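Local coordinates for protein probable glutathione reductase (Sinorhizobium meliloti, PDB 4DNA) that probably reduces glutathione disulfide to glutathione with NADPH, working as an FAD-containing homodimer of the pyridine nucleotide-disulfide oxidoreductase family, at residues R215-A220 with P349-V354. Residues are numbered along the deposited sequence; the frame is centred on the assembly and turned at random.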
loop_
_atom_site.group_PDB
_atom_site.type_symbol
_atom_site.label_atom_id
_atom_site.label_comp_id
_atom_site.label_asym_id
_atom_site.label_seq_id
_atom_site.Cartn_x
_atom_site.Cartn_y
_atom_site.Cartn_z
ATOM N N ARG A 215 15.143 10.052 12.224
ATOM C CA ARG A 215 15.321 9.500 13.557
ATOM C C ARG A 215 14.636 8.150 13.704
ATOM O O ARG A 215 15.104 7.285 14.453
ATOM C CB ARG A 215 14.787 10.462 14.610
ATOM C CG ARG A 215 15.752 11.559 14.999
ATOM C CD ARG A 215 15.366 12.892 14.393
ATOM N NE ARG A 215 16.407 13.901 14.605
ATOM C CZ ARG A 215 16.285 14.982 15.370
ATOM N NH1 ARG A 215 17.298 15.830 15.473
ATOM N NH2 ARG A 215 15.162 15.229 16.030
ATOM N N GLY A 216 13.529 7.971 12.985
ATOM C CA GLY A 216 12.742 6.758 13.098
ATOM C C GLY A 216 13.444 5.587 12.467
ATOM O O GLY A 216 13.507 4.498 13.040
ATOM N N LEU A 217 13.960 5.813 11.265
ATOM C CA LEU A 217 14.666 4.772 10.543
ATOM C C LEU A 217 15.954 4.418 11.276
ATOM O O LEU A 217 16.230 3.246 11.506
ATOM C CB LEU A 217 14.945 5.176 9.091
ATOM C CG LEU A 217 15.619 4.061 8.278
ATOM C CD1 LEU A 217 14.766 2.806 8.235
ATOM C CD2 LEU A 217 15.965 4.524 6.873
ATOM N N HIS A 218 16.726 5.436 11.640
ATOM C CA HIS A 218 17.907 5.243 12.470
ATOM C C HIS A 218 17.602 4.329 13.651
ATOM O O HIS A 218 18.287 3.325 13.871
ATOM C CB HIS A 218 18.431 6.599 12.942
ATOM C CG HIS A 218 19.752 6.524 13.659
ATOM N ND1 HIS A 218 19.854 6.171 14.947
ATOM C CD2 HIS A 218 21.042 6.758 13.215
ATOM C CE1 HIS A 218 21.144 6.165 15.305
ATOM N NE2 HIS A 218 21.869 6.522 14.241
ATOM N N ALA A 219 16.558 4.652 14.412
ATOM C CA ALA A 219 16.174 3.842 15.563
ATOM C C ALA A 219 15.955 2.377 15.177
ATOM O O ALA A 219 16.584 1.498 15.746
ATOM C CB ALA A 219 14.953 4.427 16.266
ATOM N N ALA A 220 15.098 2.131 14.186
ATOM C CA ALA A 220 14.723 0.771 13.783
ATOM C C ALA A 220 15.912 -0.034 13.282
ATOM O O ALA A 220 16.014 -1.237 13.543
ATOM C CB ALA A 220 13.642 0.813 12.721
ATOM N N PRO A 349 12.293 -0.422 8.017
ATOM C CA PRO A 349 10.998 -0.082 7.393
ATOM C C PRO A 349 11.110 0.897 6.209
ATOM O O PRO A 349 12.050 1.710 6.162
ATOM C CB PRO A 349 10.229 0.581 8.544
ATOM C CG PRO A 349 11.291 1.129 9.434
ATOM C CD PRO A 349 12.405 0.130 9.380
ATOM N N GLU A 350 10.164 0.812 5.268
ATOM C CA GLU A 350 10.129 1.722 4.127
ATOM C C GLU A 350 9.864 3.153 4.535
ATOM O O GLU A 350 9.208 3.415 5.538
ATOM C CB GLU A 350 9.020 1.351 3.167
ATOM C CG GLU A 350 9.452 0.520 2.002
ATOM C CD GLU A 350 8.255 -0.091 1.319
ATOM O OE1 GLU A 350 7.652 0.603 0.468
ATOM O OE2 GLU A 350 7.911 -1.253 1.657
ATOM N N ILE A 351 10.358 4.076 3.723
ATOM C CA ILE A 351 9.910 5.448 3.777
ATOM C C ILE A 351 9.095 5.737 2.503
ATOM O O ILE A 351 9.347 5.167 1.448
ATOM C CB ILE A 351 11.087 6.417 4.035
ATOM C CG1 ILE A 351 11.693 6.100 5.411
ATOM C CG2 ILE A 351 10.625 7.867 3.996
ATOM C CD1 ILE A 351 13.068 6.665 5.683
ATOM N N GLY A 352 8.066 6.562 2.647
ATOM C CA GLY A 352 7.315 7.110 1.531
ATOM C C GLY A 352 7.066 8.569 1.863
ATOM O O GLY A 352 6.685 8.893 2.990
ATOM N N THR A 353 7.302 9.460 0.904
ATOM C CA THR A 353 7.260 10.879 1.210
ATOM C C THR A 353 6.848 11.741 0.032
ATOM O O THR A 353 7.270 11.505 -1.079
ATOM C CB THR A 353 8.584 11.372 1.859
ATOM O OG1 THR A 353 8.402 12.690 2.380
ATOM C CG2 THR A 353 9.735 11.376 0.867
ATOM N N VAL A 354 5.992 12.718 0.317
ATOM C CA VAL A 354 5.522 13.726 -0.633
ATOM C C VAL A 354 5.573 15.045 0.092
ATOM O O VAL A 354 5.333 15.101 1.312
ATOM C CB VAL A 354 4.031 13.599 -0.976
ATOM C CG1 VAL A 354 3.775 14.139 -2.368
ATOM C CG2 VAL A 354 3.519 12.174 -0.835
#
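L217 reaches out from one turn of helix 211-223 and sets its two methyls on different partners: CD1 on P349, CD2 on I351. L217 CD1 lies 3.7 Å from P349 CD and 3.6 Å from P349 O, so it meets both the ring and the carbonyl of the same proline. The other branch, L217 CD2, comes 3.8 Å from I351 CD1. With CG anti to the backbone N (chi1 -177°) the branch point of L217 is carried off the helix toward 349-354, and the second torsion (chi2 59°) turns CD1 to the proline and CD2 to I351. I351 answers with its longer arm; CG1 is anti to the carbonyl carbon, and CD1 at its end does the touching. The L217–I351 pair is the well-buried part, with L206 against both side chains and L408 of strand 402-408 touching I351.

In the fold, the contact joins the NAD(P)-binding part, whose parallel sheet includes strand 195-199 just before this helix, to the antiparallel sheet of the dimerisation domain. L217 also sits about 4 Å, side chain to side chain, from V183, a residue predicted to line the NAD(+) site.

The other half, one helical turn on, is as close but lies nearer solvent, A220 and P349 being only partly buried. There A220 offers a single methyl, CB, 3.6 Å from P349 CD, so the edge of the proline ring formed by CG and CD rests against both A220 and L217. P349 follows a cis peptide bond, and its carbonyl oxygen accepts a hydrogen bond from S347 OG. A glycine in place of P349 would probably leave both the A220 methyl and L217 CD1 without their ring partner and open a gap at this more exposed end.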